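Side-chain contacts in alpha-fucosidase GH29 (Fusarium graminearum, PDB 4PSR), which probably hydrolyses alpha-L-fucosyl linkages in glycans as a family 29 glycoside hydrolase with a TIM-barrel catalytic domain: residues A[71-74]-A[75-79]; A[151-154]-A[155-159]; A[184-188]-A[189-193]; A[201-204]-A[205-208]; A[210-213]-A[214-218]. All coordinates share one frame; numbering follows the deposited sequence. Where two conformers were deposited one is given.

Interaction 1 (A[71-74]-A[75-79]); sequences EEWG and YENFI
W73 and N77 meet where a loop of the TIM-barrel domain runs into the short helix 76-80, the indole lying over the side chain four residues on. N77 CB sits above the six-membered ring of W73, 3.5 Å from its centroid, in a CH-pi contact. N77 ND2 reaches over the same indole nearer the fused bond, 3.3 Å from W73 CD2. The amide stands steeply on the indole, 75° between planes, and so does not stack flat. F78 comes to the outer rim of the six-membered ring in an edge-to-face pair: W73 CZ3 points at the centre of the phenyl face and lies 3.7 Å from F78 CZ. W73 has its CG turned anti to the backbone N (chi1 -150°), which swings the indole forward along the chain to these two partners. In the backbone, N77 N donates to G74 O at 2.9 Å, from above the carbonyl plane, and tightens the turn into the helix. Two waters complete the shell, one bridging E72 O and N77 ND2, the other taking the N-H of G74 and lying beside E76 OE2 and N77 OD1. Further out, the indole NE1 bonds to K83 O, Y67 adds a ring against both W73 and F78, and Y75 OH bonds to D128. The carboxylate of E76 folds back over the glycine, its OE1 3.6 Å from G74 CA.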
# COMPACT_ATOMS: atom_id res chain seq x y z
N GLU A 71 7.45 -35.33 7.21
CA GLU A 71 7.79 -35.77 8.56
C GLU A 71 9.27 -36.19 8.72
O GLU A 71 9.80 -36.20 9.85
CB GLU A 71 6.86 -36.93 8.99
CG GLU A 71 5.36 -36.57 9.04
CD GLU A 71 4.66 -36.56 7.68
OE1 GLU A 71 5.26 -36.97 6.67
OE2 GLU A 71 3.47 -36.16 7.63
N GLU A 72 9.91 -36.55 7.61
CA GLU A 72 11.34 -36.86 7.57
C GLU A 72 12.17 -35.69 6.99
O GLU A 72 13.25 -35.40 7.49
CB GLU A 72 11.59 -38.12 6.73
CG GLU A 72 10.81 -39.37 7.22
CD GLU A 72 11.01 -40.58 6.31
OE1 GLU A 72 10.55 -41.68 6.68
OE2 GLU A 72 11.60 -40.43 5.22
N TRP A 73 11.65 -35.04 5.95
CA TRP A 73 12.35 -33.95 5.25
C TRP A 73 11.55 -32.68 5.56
O TRP A 73 10.72 -32.24 4.76
CB TRP A 73 12.38 -34.23 3.75
CG TRP A 73 13.55 -33.68 2.97
CD1 TRP A 73 14.57 -34.41 2.45
CD2 TRP A 73 13.81 -32.31 2.59
NE1 TRP A 73 15.44 -33.61 1.76
CE2 TRP A 73 14.99 -32.31 1.83
CE3 TRP A 73 13.15 -31.09 2.80
CZ2 TRP A 73 15.55 -31.14 1.29
CZ3 TRP A 73 13.71 -29.92 2.26
CH2 TRP A 73 14.88 -29.97 1.51
N GLY A 74 11.76 -32.14 6.75
CA GLY A 74 11.00 -31.01 7.21
C GLY A 74 11.46 -29.68 6.61
O GLY A 74 12.51 -29.59 5.95
N TYR A 75 10.67 -28.64 6.87
CA TYR A 75 10.97 -27.33 6.31
C TYR A 75 12.37 -26.84 6.70
O TYR A 75 13.07 -26.19 5.91
CB TYR A 75 9.91 -26.30 6.73
CG TYR A 75 10.22 -24.93 6.17
CD1 TYR A 75 10.20 -24.72 4.80
CD2 TYR A 75 10.57 -23.87 6.98
CE1 TYR A 75 10.54 -23.50 4.26
CE2 TYR A 75 10.88 -22.63 6.44
CZ TYR A 75 10.87 -22.46 5.09
OH TYR A 75 11.16 -21.26 4.47
N GLU A 76 12.80 -27.19 7.90
CA GLU A 76 14.10 -26.76 8.38
C GLU A 76 15.24 -27.22 7.46
O GLU A 76 16.30 -26.59 7.41
CB GLU A 76 14.34 -27.22 9.82
CG GLU A 76 14.45 -28.73 10.04
CD GLU A 76 13.12 -29.48 10.19
OE1 GLU A 76 12.02 -28.94 9.94
OE2 GLU A 76 13.19 -30.69 10.56
N ASN A 77 15.04 -28.30 6.70
CA ASN A 77 16.07 -28.74 5.75
C ASN A 77 16.36 -27.71 4.64
O ASN A 77 17.46 -27.72 4.06
CB ASN A 77 15.68 -30.06 5.08
CG ASN A 77 15.87 -31.28 5.96
OD1 ASN A 77 16.22 -31.19 7.14
ND2 ASN A 77 15.62 -32.45 5.38
N PHE A 78 15.39 -26.88 4.25
CA PHE A 78 15.67 -25.84 3.25
C PHE A 78 16.68 -24.81 3.78
O PHE A 78 17.44 -24.22 3.01
CB PHE A 78 14.39 -25.12 2.81
CG PHE A 78 13.46 -25.96 1.96
CD1 PHE A 78 13.78 -26.33 0.67
CD2 PHE A 78 12.23 -26.33 2.47
CE1 PHE A 78 12.87 -27.08 -0.09
CE2 PHE A 78 11.34 -27.05 1.71
CZ PHE A 78 11.66 -27.44 0.44
N ILE A 79 16.67 -24.60 5.09
CA ILE A 79 17.55 -23.64 5.75
C ILE A 79 18.91 -24.28 6.06
O ILE A 79 19.96 -23.69 5.77
CB ILE A 79 16.89 -23.13 7.05
CG1 ILE A 79 15.63 -22.31 6.69
CG2 ILE A 79 17.89 -22.31 7.91
CD1 ILE A 79 14.68 -22.08 7.81
O HOH W 1 16.02 -35.27 6.08
O HOH W 2 13.77 -32.47 8.76

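Interaction 2 (A[151-154]-A[155-159]); sequences LVKL and WADLV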
# COMPACT_ATOMS: atom_id res chain seq x y z
N LEU A 151 21.43 -10.67 5.06
CA LEU A 151 20.72 -10.19 3.88
C LEU A 151 20.03 -8.88 4.13
O LEU A 151 20.10 -7.97 3.29
CB LEU A 151 19.73 -11.25 3.36
CG LEU A 151 20.40 -12.57 2.97
CD1 LEU A 151 19.31 -13.60 2.66
CD2 LEU A 151 21.34 -12.39 1.79
N VAL A 152 19.37 -8.76 5.28
CA VAL A 152 18.64 -7.53 5.59
C VAL A 152 19.59 -6.31 5.67
O VAL A 152 19.26 -5.26 5.15
CB VAL A 152 17.74 -7.75 6.81
CG1 VAL A 152 17.25 -6.45 7.37
CG2 VAL A 152 16.54 -8.65 6.41
N LYS A 153 20.74 -6.47 6.31
CA LYS A 153 21.69 -5.35 6.41
C LYS A 153 22.26 -4.98 5.03
O LYS A 153 22.38 -3.80 4.73
CB LYS A 153 22.79 -5.65 7.42
CG LYS A 153 23.65 -4.45 7.81
CD LYS A 153 22.92 -3.38 8.63
CE LYS A 153 23.93 -2.40 9.20
NZ LYS A 153 23.35 -1.18 9.80
N LEU A 154 22.57 -5.99 4.21
CA LEU A 154 23.06 -5.76 2.84
C LEU A 154 22.01 -4.93 2.06
O LEU A 154 22.34 -3.94 1.39
CB LEU A 154 23.21 -7.13 2.15
CG LEU A 154 24.25 -7.64 1.17
CD1 LEU A 154 25.60 -7.00 1.28
CD2 LEU A 154 24.36 -9.14 1.46
N TRP A 155 20.75 -5.35 2.10
CA TRP A 155 19.71 -4.60 1.40
C TRP A 155 19.57 -3.19 1.94
O TRP A 155 19.48 -2.23 1.17
CB TRP A 155 18.36 -5.28 1.52
CG TRP A 155 18.15 -6.59 0.78
CD1 TRP A 155 17.78 -7.77 1.34
CD2 TRP A 155 18.26 -6.83 -0.63
NE1 TRP A 155 17.65 -8.72 0.38
CE2 TRP A 155 17.97 -8.19 -0.84
CE3 TRP A 155 18.61 -6.05 -1.73
CZ2 TRP A 155 17.95 -8.77 -2.12
CZ3 TRP A 155 18.60 -6.63 -2.99
CH2 TRP A 155 18.29 -7.98 -3.17
N ALA A 156 19.56 -3.07 3.27
CA ALA A 156 19.34 -1.76 3.87
C ALA A 156 20.45 -0.79 3.50
O ALA A 156 20.18 0.35 3.15
CB ALA A 156 19.25 -1.88 5.40
N ASP A 157 21.70 -1.25 3.58
CA ASP A 157 22.82 -0.38 3.22
C ASP A 157 22.73 0.09 1.77
O ASP A 157 22.95 1.26 1.46
CB ASP A 157 24.15 -1.08 3.48
CG ASP A 157 24.48 -1.23 4.97
OD1 ASP A 157 23.77 -0.67 5.84
OD2 ASP A 157 25.48 -1.92 5.28
N LEU A 158 22.35 -0.82 0.88
CA LEU A 158 22.17 -0.45 -0.53
C LEU A 158 21.03 0.51 -0.78
O LEU A 158 21.17 1.42 -1.60
CB LEU A 158 22.05 -1.69 -1.43
CG LEU A 158 23.33 -2.52 -1.55
CD1 LEU A 158 23.06 -3.87 -2.19
CD2 LEU A 158 24.36 -1.77 -2.37
N VAL A 159 19.91 0.32 -0.09
CA VAL A 159 18.78 1.24 -0.22
C VAL A 159 19.20 2.66 0.18
O VAL A 159 18.89 3.63 -0.51
CB VAL A 159 17.56 0.73 0.61
CG1 VAL A 159 16.49 1.78 0.78
CG2 VAL A 159 16.96 -0.54 -0.03
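K153 and D157, one helical turn apart, run obliquely across each other on the flank of helix 151-161 next to the end of helix 200-218. In the conformer described, one of two modelled for K153, the closest side-chain approach is K153 CE to D157 OD1 at 3.8 Å, while K153 NZ stays 4.0 Å from D157 OD1, beyond a salt bridge. A bend at chi2 (69°) lays the lysine chain beside the aspartate, and its amine goes on to the carbonyl of H217 on helix 200-218. The indole of W155 is arranged quite differently. With CG anti to its own carbonyl carbon, it leans back toward the preceding turn and places CD1 3.0 Å from L151 O, the same oxygen that accepts the W155 N-H at 3.0 Å. The edge of the indole also comes up to V152 CA. A156, beside V218, turns its methyl to V152 O, 3.4 Å from CB, and L158, on the W155 side, has CG 3.4 Å from L154 O. Four successive backbone bonds, i to i+4, fix the spacing of these groups. The helix connects strands 119-125 and 165-170 in a beta-alpha-beta crossover of the barrel; W155 packs against W33 and helix 105-114. In this lysine conformer the aspartate can probably offer only a diffuse attraction, secondary to the directed bond between the amine and the next helix.

Interaction 3 (A[184-188]-A[189-193]); sequences PKTND and TSLQK. With NAG (2-acetamido-2-deoxy-beta-D-glucopyranose), chain F.
T186 and Q192 form the close-packed side of this turn. The threonine methyl CG2 lies 3.8 Å from Q192 CG, and the extended glutamine chain continues past it until NE2 donates to T186 O at 2.9 Å. That bond is nearly straight and uses a lone pair in the carbonyl plane, with the acceptor only 5° out of the plane of the glutamine amide, so the flat group is held in one rotation. L191 brings CD2 to 3.8 Å from T186 OG1, its side chain at about a right angle to that of T186. The same hydroxyl oxygen accepts from D188 N, closing an ST turn directly before helix 189-195. D188 is the N-cap of that helix: in the conformer described, with CG anti to the backbone N (chi1 177°), OD1 is swung over the first turn and takes L191 N at 3.1 Å, from well above the carboxylate plane, and S190 N more weakly. The D188 carbonyl starts the helical pattern by accepting Q192 N. S190 OG and K193 NZ lead from this turn to the carboxylate of E139. The solvent side is looser. D188 was modelled in two conformers, and T189 is exposed, its CB pointing away from the loop. N187 turns outward, and N187 ND2 is covalently linked to NAG C1 at 1.5 Å, the first sugar of an N-glycan.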
# COMPACT_ATOMS: atom_id res chain seq x y z
N PRO A 184 5.01 -31.55 12.38
CA PRO A 184 5.06 -32.44 13.55
C PRO A 184 5.49 -31.69 14.80
O PRO A 184 6.31 -30.76 14.76
CB PRO A 184 6.14 -33.45 13.16
CG PRO A 184 6.24 -33.40 11.67
CD PRO A 184 5.89 -31.99 11.29
N LYS A 185 4.96 -32.10 15.94
CA LYS A 185 5.46 -31.60 17.20
C LYS A 185 6.88 -32.04 17.38
O LYS A 185 7.27 -33.16 16.98
CB LYS A 185 4.61 -32.16 18.35
CG LYS A 185 3.18 -31.74 18.29
CD LYS A 185 3.04 -30.22 18.13
CE LYS A 185 1.60 -29.78 17.95
NZ LYS A 185 1.57 -28.34 17.57
N THR A 186 7.69 -31.16 17.98
CA THR A 186 9.08 -31.47 18.27
C THR A 186 9.45 -31.04 19.69
O THR A 186 8.95 -30.03 20.21
CB THR A 186 10.01 -30.76 17.28
OG1 THR A 186 11.36 -31.07 17.60
CG2 THR A 186 9.82 -29.25 17.31
N ASN A 187 10.34 -31.82 20.32
CA ASN A 187 10.90 -31.50 21.61
C ASN A 187 12.25 -30.82 21.55
O ASN A 187 12.83 -30.47 22.57
CB ASN A 187 11.02 -32.78 22.43
CG ASN A 187 9.68 -33.24 22.97
OD1 ASN A 187 8.78 -32.43 23.22
ND2 ASN A 187 9.55 -34.55 23.19
N ASP A 188 12.75 -30.62 20.33
CA ASP A 188 13.96 -29.84 20.04
C ASP A 188 13.62 -28.36 20.23
O ASP A 188 12.90 -27.79 19.39
CB ASP A 188 14.38 -30.12 18.58
CG ASP A 188 15.61 -29.31 18.11
OD1 ASP A 188 15.92 -28.22 18.65
OD2 ASP A 188 16.25 -29.76 17.13
N THR A 189 14.13 -27.73 21.28
CA THR A 189 13.71 -26.37 21.60
C THR A 189 14.12 -25.38 20.51
O THR A 189 13.42 -24.38 20.30
CB THR A 189 14.24 -25.92 22.96
OG1 THR A 189 15.66 -25.95 22.96
CG2 THR A 189 13.75 -26.85 24.07
N SER A 190 15.22 -25.64 19.81
CA SER A 190 15.60 -24.74 18.72
C SER A 190 14.60 -24.85 17.59
O SER A 190 14.10 -23.84 17.07
CB SER A 190 17.01 -25.06 18.22
OG SER A 190 17.31 -24.21 17.12
N LEU A 191 14.25 -26.08 17.21
CA LEU A 191 13.27 -26.28 16.16
C LEU A 191 11.89 -25.73 16.54
O LEU A 191 11.17 -25.22 15.68
CB LEU A 191 13.20 -27.76 15.77
CG LEU A 191 12.40 -28.08 14.49
CD1 LEU A 191 12.93 -27.32 13.27
CD2 LEU A 191 12.40 -29.58 14.25
N GLN A 192 11.53 -25.81 17.81
CA GLN A 192 10.29 -25.20 18.27
C GLN A 192 10.25 -23.71 17.95
O GLN A 192 9.20 -23.17 17.61
CB GLN A 192 10.11 -25.38 19.76
CG GLN A 192 9.76 -26.80 20.23
CD GLN A 192 9.69 -26.88 21.74
OE1 GLN A 192 10.00 -25.93 22.45
NE2 GLN A 192 9.29 -28.04 22.25
N LYS A 193 11.39 -23.04 18.06
CA LYS A 193 11.44 -21.61 17.76
C LYS A 193 11.13 -21.36 16.27
O LYS A 193 10.36 -20.45 15.94
CB LYS A 193 12.79 -21.00 18.12
CG LYS A 193 12.86 -19.48 17.89
CD LYS A 193 14.22 -18.90 18.29
CE LYS A 193 14.47 -18.96 19.80
NZ LYS A 193 15.85 -18.48 20.08
C1 NAG F . 8.44 -35.12 23.93
C2 NAG F . 8.29 -36.60 23.64
C3 NAG F . 7.06 -37.14 24.37
C4 NAG F . 7.11 -36.78 25.85
C5 NAG F . 7.32 -35.28 26.02
C6 NAG F . 7.49 -34.86 27.46
C7 NAG F . 8.73 -37.88 21.57
C8 NAG F . 8.50 -37.93 20.09
N2 NAG F . 8.18 -36.84 22.21
O3 NAG F . 7.00 -38.56 24.22
O4 NAG F . 5.88 -37.16 26.45
O5 NAG F . 8.52 -34.90 25.32
O6 NAG F . 8.60 -35.54 28.03
O7 NAG F . 9.42 -38.72 22.15

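Interaction 4 (A[201-204]-A[205-208]); sequences DEED and QLWF
The N-H of W207 meets E203 O at 2.9 Å, and L206 N bonds to E202 O over the same distance, two consecutive i to i+4 bonds that join one turn of helix 200-218 to the next. L206 CB also touches E202 O, at 3.4 Å. The bonds at the two ends are longer, Q205 N to D201 O at 3.1 Å and F208 N weakly to D204 O. Among side chains, E203 and L206 lie alongside each other and point the same way, E203 OE1 coming to 4.2 Å from L206 CD2. The glutamate bends at chi2 (-76°), which brings its other oxygen, OE2, to the backbone N of L198 just before the helix. D204 is buried, and its OD1 is gripped twice, by the hydroxyl of Y176 and the backbone N of D245, which satisfies that oxygen. W207 holds CG anti to the backbone N and swings its indole away from the preceding turn to an edge-to-face pair with H211. In the TIM-barrel domain this piece of helix meets the short helix 175-179 through E203 and W207, and helix 246-263 through Q205 and F208.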
# COMPACT_ATOMS: atom_id res chain seq x y z
N ASP A 201 3.82 -17.26 25.98
CA ASP A 201 4.43 -16.08 26.58
C ASP A 201 5.80 -15.82 25.96
O ASP A 201 6.21 -14.66 25.76
CB ASP A 201 4.46 -16.13 28.12
CG ASP A 201 5.52 -17.07 28.67
OD1 ASP A 201 5.66 -18.21 28.19
OD2 ASP A 201 6.22 -16.65 29.62
N GLU A 202 6.50 -16.91 25.63
CA GLU A 202 7.81 -16.79 25.02
C GLU A 202 7.67 -16.34 23.58
O GLU A 202 8.49 -15.54 23.11
CB GLU A 202 8.54 -18.13 25.08
CG GLU A 202 8.94 -18.50 26.50
CD GLU A 202 9.65 -19.84 26.60
OE1 GLU A 202 10.22 -20.30 25.58
OE2 GLU A 202 9.61 -20.40 27.73
N GLU A 203 6.64 -16.81 22.88
CA GLU A 203 6.41 -16.42 21.48
C GLU A 203 6.05 -14.94 21.42
O GLU A 203 6.52 -14.23 20.53
CB GLU A 203 5.31 -17.24 20.80
CG GLU A 203 5.64 -18.72 20.59
CD GLU A 203 6.59 -19.03 19.47
OE1 GLU A 203 7.08 -18.07 18.81
OE2 GLU A 203 6.87 -20.24 19.23
N ASP A 204 5.18 -14.47 22.32
CA ASP A 204 4.80 -13.06 22.36
C ASP A 204 6.03 -12.19 22.63
O ASP A 204 6.23 -11.13 22.02
CB ASP A 204 3.68 -12.81 23.39
CG ASP A 204 2.31 -13.28 22.92
OD1 ASP A 204 1.97 -13.05 21.73
OD2 ASP A 204 1.57 -13.87 23.75
N GLN A 205 6.88 -12.62 23.55
CA GLN A 205 8.10 -11.90 23.82
C GLN A 205 9.03 -11.89 22.60
O GLN A 205 9.64 -10.84 22.32
CB GLN A 205 8.83 -12.52 25.04
CG GLN A 205 10.11 -11.81 25.41
CD GLN A 205 9.85 -10.43 26.01
OE1 GLN A 205 9.14 -10.32 27.01
NE2 GLN A 205 10.42 -9.39 25.43
N LEU A 206 9.14 -13.01 21.91
CA LEU A 206 9.98 -13.14 20.72
C LEU A 206 9.45 -12.25 19.60
O LEU A 206 10.26 -11.67 18.84
CB LEU A 206 10.08 -14.61 20.30
CG LEU A 206 10.95 -14.90 19.08
CD1 LEU A 206 12.41 -14.52 19.36
CD2 LEU A 206 10.87 -16.37 18.70
N TRP A 207 8.14 -12.07 19.50
CA TRP A 207 7.58 -11.18 18.46
C TRP A 207 8.14 -9.78 18.63
O TRP A 207 8.60 -9.14 17.67
CB TRP A 207 6.05 -11.17 18.56
CG TRP A 207 5.38 -10.24 17.57
CD1 TRP A 207 4.96 -10.54 16.31
CD2 TRP A 207 5.05 -8.87 17.80
NE1 TRP A 207 4.41 -9.41 15.72
CE2 TRP A 207 4.47 -8.37 16.60
CE3 TRP A 207 5.21 -8.00 18.88
CZ2 TRP A 207 4.00 -7.05 16.48
CZ3 TRP A 207 4.77 -6.69 18.76
CH2 TRP A 207 4.17 -6.23 17.56
N PHE A 208 8.11 -9.30 19.87
CA PHE A 208 8.65 -8.00 20.21
C PHE A 208 10.18 -7.95 20.06
O PHE A 208 10.72 -7.01 19.45
CB PHE A 208 8.28 -7.58 21.65
CG PHE A 208 9.02 -6.37 22.11
CD1 PHE A 208 8.55 -5.10 21.83
CD2 PHE A 208 10.21 -6.48 22.80
CE1 PHE A 208 9.25 -3.97 22.23
CE2 PHE A 208 10.90 -5.35 23.19
CZ PHE A 208 10.41 -4.10 22.90

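Interaction 5 (A[210-213]-A[214-218]); sequences KHRE and MLDHV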
# COMPACT_ATOMS: atom_id res chain seq x y z
N LYS A 210 12.16 -9.66 18.19
CA LYS A 210 12.53 -9.65 16.78
C LYS A 210 12.40 -8.24 16.20
O LYS A 210 13.32 -7.72 15.51
CB LYS A 210 11.67 -10.64 16.00
CG LYS A 210 12.10 -12.09 16.16
CD LYS A 210 11.04 -13.05 15.61
CE LYS A 210 11.55 -14.47 15.51
NZ LYS A 210 10.53 -15.32 14.84
N HIS A 211 11.25 -7.59 16.42
CA HIS A 211 11.09 -6.21 15.98
C HIS A 211 12.16 -5.28 16.54
O HIS A 211 12.75 -4.49 15.80
CB HIS A 211 9.75 -5.63 16.44
CG HIS A 211 8.61 -5.82 15.51
ND1 HIS A 211 8.72 -5.62 14.15
CD2 HIS A 211 7.31 -6.10 15.75
CE1 HIS A 211 7.54 -5.77 13.59
NE2 HIS A 211 6.66 -6.06 14.54
N ARG A 212 12.40 -5.36 17.84
CA ARG A 212 13.34 -4.48 18.51
C ARG A 212 14.76 -4.62 17.95
O ARG A 212 15.44 -3.63 17.67
CB ARG A 212 13.35 -4.77 20.02
CG ARG A 212 14.53 -4.15 20.75
CD ARG A 212 14.32 -4.08 22.25
NE ARG A 212 14.12 -5.40 22.81
CZ ARG A 212 14.05 -5.68 24.10
NH1 ARG A 212 13.86 -6.93 24.49
NH2 ARG A 212 14.16 -4.72 25.00
N GLU A 213 15.19 -5.86 17.79
CA GLU A 213 16.54 -6.17 17.31
C GLU A 213 16.67 -5.69 15.87
O GLU A 213 17.65 -5.03 15.49
CB GLU A 213 16.81 -7.67 17.40
CG GLU A 213 18.25 -8.09 17.11
CD GLU A 213 18.37 -9.58 17.20
OE1 GLU A 213 17.70 -10.25 16.39
OE2 GLU A 213 19.02 -10.11 18.15
N MET A 214 15.68 -6.00 15.03
CA MET A 214 15.73 -5.61 13.63
C MET A 214 15.75 -4.09 13.52
O MET A 214 16.52 -3.52 12.73
CB MET A 214 14.52 -6.20 12.85
CG MET A 214 14.38 -5.70 11.39
SD MET A 214 13.61 -4.07 11.25
CE MET A 214 11.93 -4.47 11.78
N LEU A 215 14.93 -3.40 14.29
CA LEU A 215 14.78 -1.96 14.03
C LEU A 215 15.98 -1.16 14.57
O LEU A 215 16.35 -0.14 13.98
CB LEU A 215 13.43 -1.45 14.51
CG LEU A 215 13.15 -1.25 16.01
CD1 LEU A 215 13.69 0.11 16.49
CD2 LEU A 215 11.67 -1.38 16.33
N ASP A 216 16.60 -1.64 15.64
CA ASP A 216 17.84 -1.04 16.11
C ASP A 216 18.99 -1.34 15.13
O ASP A 216 19.92 -0.54 15.01
CB ASP A 216 18.21 -1.54 17.52
CG ASP A 216 17.35 -0.92 18.63
OD1 ASP A 216 16.82 0.21 18.48
OD2 ASP A 216 17.28 -1.56 19.69
N HIS A 217 18.90 -2.45 14.41
CA HIS A 217 19.96 -2.89 13.49
C HIS A 217 19.98 -2.10 12.19
O HIS A 217 21.05 -1.79 11.67
CB HIS A 217 19.73 -4.39 13.18
CG HIS A 217 20.83 -5.08 12.45
ND1 HIS A 217 22.14 -5.12 12.91
CD2 HIS A 217 20.79 -5.89 11.36
CE1 HIS A 217 22.86 -5.88 12.10
NE2 HIS A 217 22.07 -6.35 11.15
N VAL A 218 18.81 -1.75 11.65
CA VAL A 218 18.74 -1.09 10.35
C VAL A 218 17.98 0.23 10.32
O VAL A 218 17.94 0.90 9.29
CB VAL A 218 18.24 -2.03 9.20
CG1 VAL A 218 19.12 -3.23 9.10
CG2 VAL A 218 16.75 -2.42 9.38
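Bends at chi2 (-80°) and chi3 (-68°) curl the M214 chain back along the helix, so that its methyl CE arrives at the edge of the H211 imidazole, near the ring plane and 4.2 Å from ND1. L215 takes a different route: its CG stands between backbone N and carbonyl carbon (chi1 74°), which lays both CG and CD2 against the preceding turn, CD2 3.3 Å from H211 O. H211 and M214 face the strands from helix 200-218, the TIM-barrel helix between strands 165-170 and 222-225, while L215 also packs on helix 246-263. H211 and M214 lie side by side and point the same way, and H211 ND1, buried here, has no polar partner in the model. On the flank toward helix 246-263, R212 and D216 are likewise aligned, but only R212 CG approaches D216 OD2, at 3.9 Å; their charged groups are turned to other partners, R212, in the conformer described, to D209 and D216 to R259 and Y255. E213 extends away from the helix, and its carboxylate is well gripped: S135 and W133 bond to OE1, the backbone N atoms of K136 and V137 to OE2. In the backbone, L215 N reaches H211 O at 2.9 Å, whereas the bond from H217 N to E213 O is weak, as the helix nears its end. There H217 CB presses on the same carbonyl, 3.2 Å from E213 O.

Overall arrangement
All five contacts lie in the TIM-barrel domain and follow one another along the chain. Interactions 4 and 5 are consecutive parts of helix 200-218, with centres about 14 Å apart. Interaction 2, on helix 151-161, adjoins the far end of that helix: K153 meets H217, and V218 packs on V152 and A156. Interaction 3 precedes helix 200-218 and touches interaction 4 through K193 and L206, while L191 packs on E76 of interaction 1, centres about 12 Å apart. A continuous run of neighbours thus leads from 71-79 through 184-193 and 201-218 to 151-159, joining the peripheral loops and short helices to two successive barrel helices.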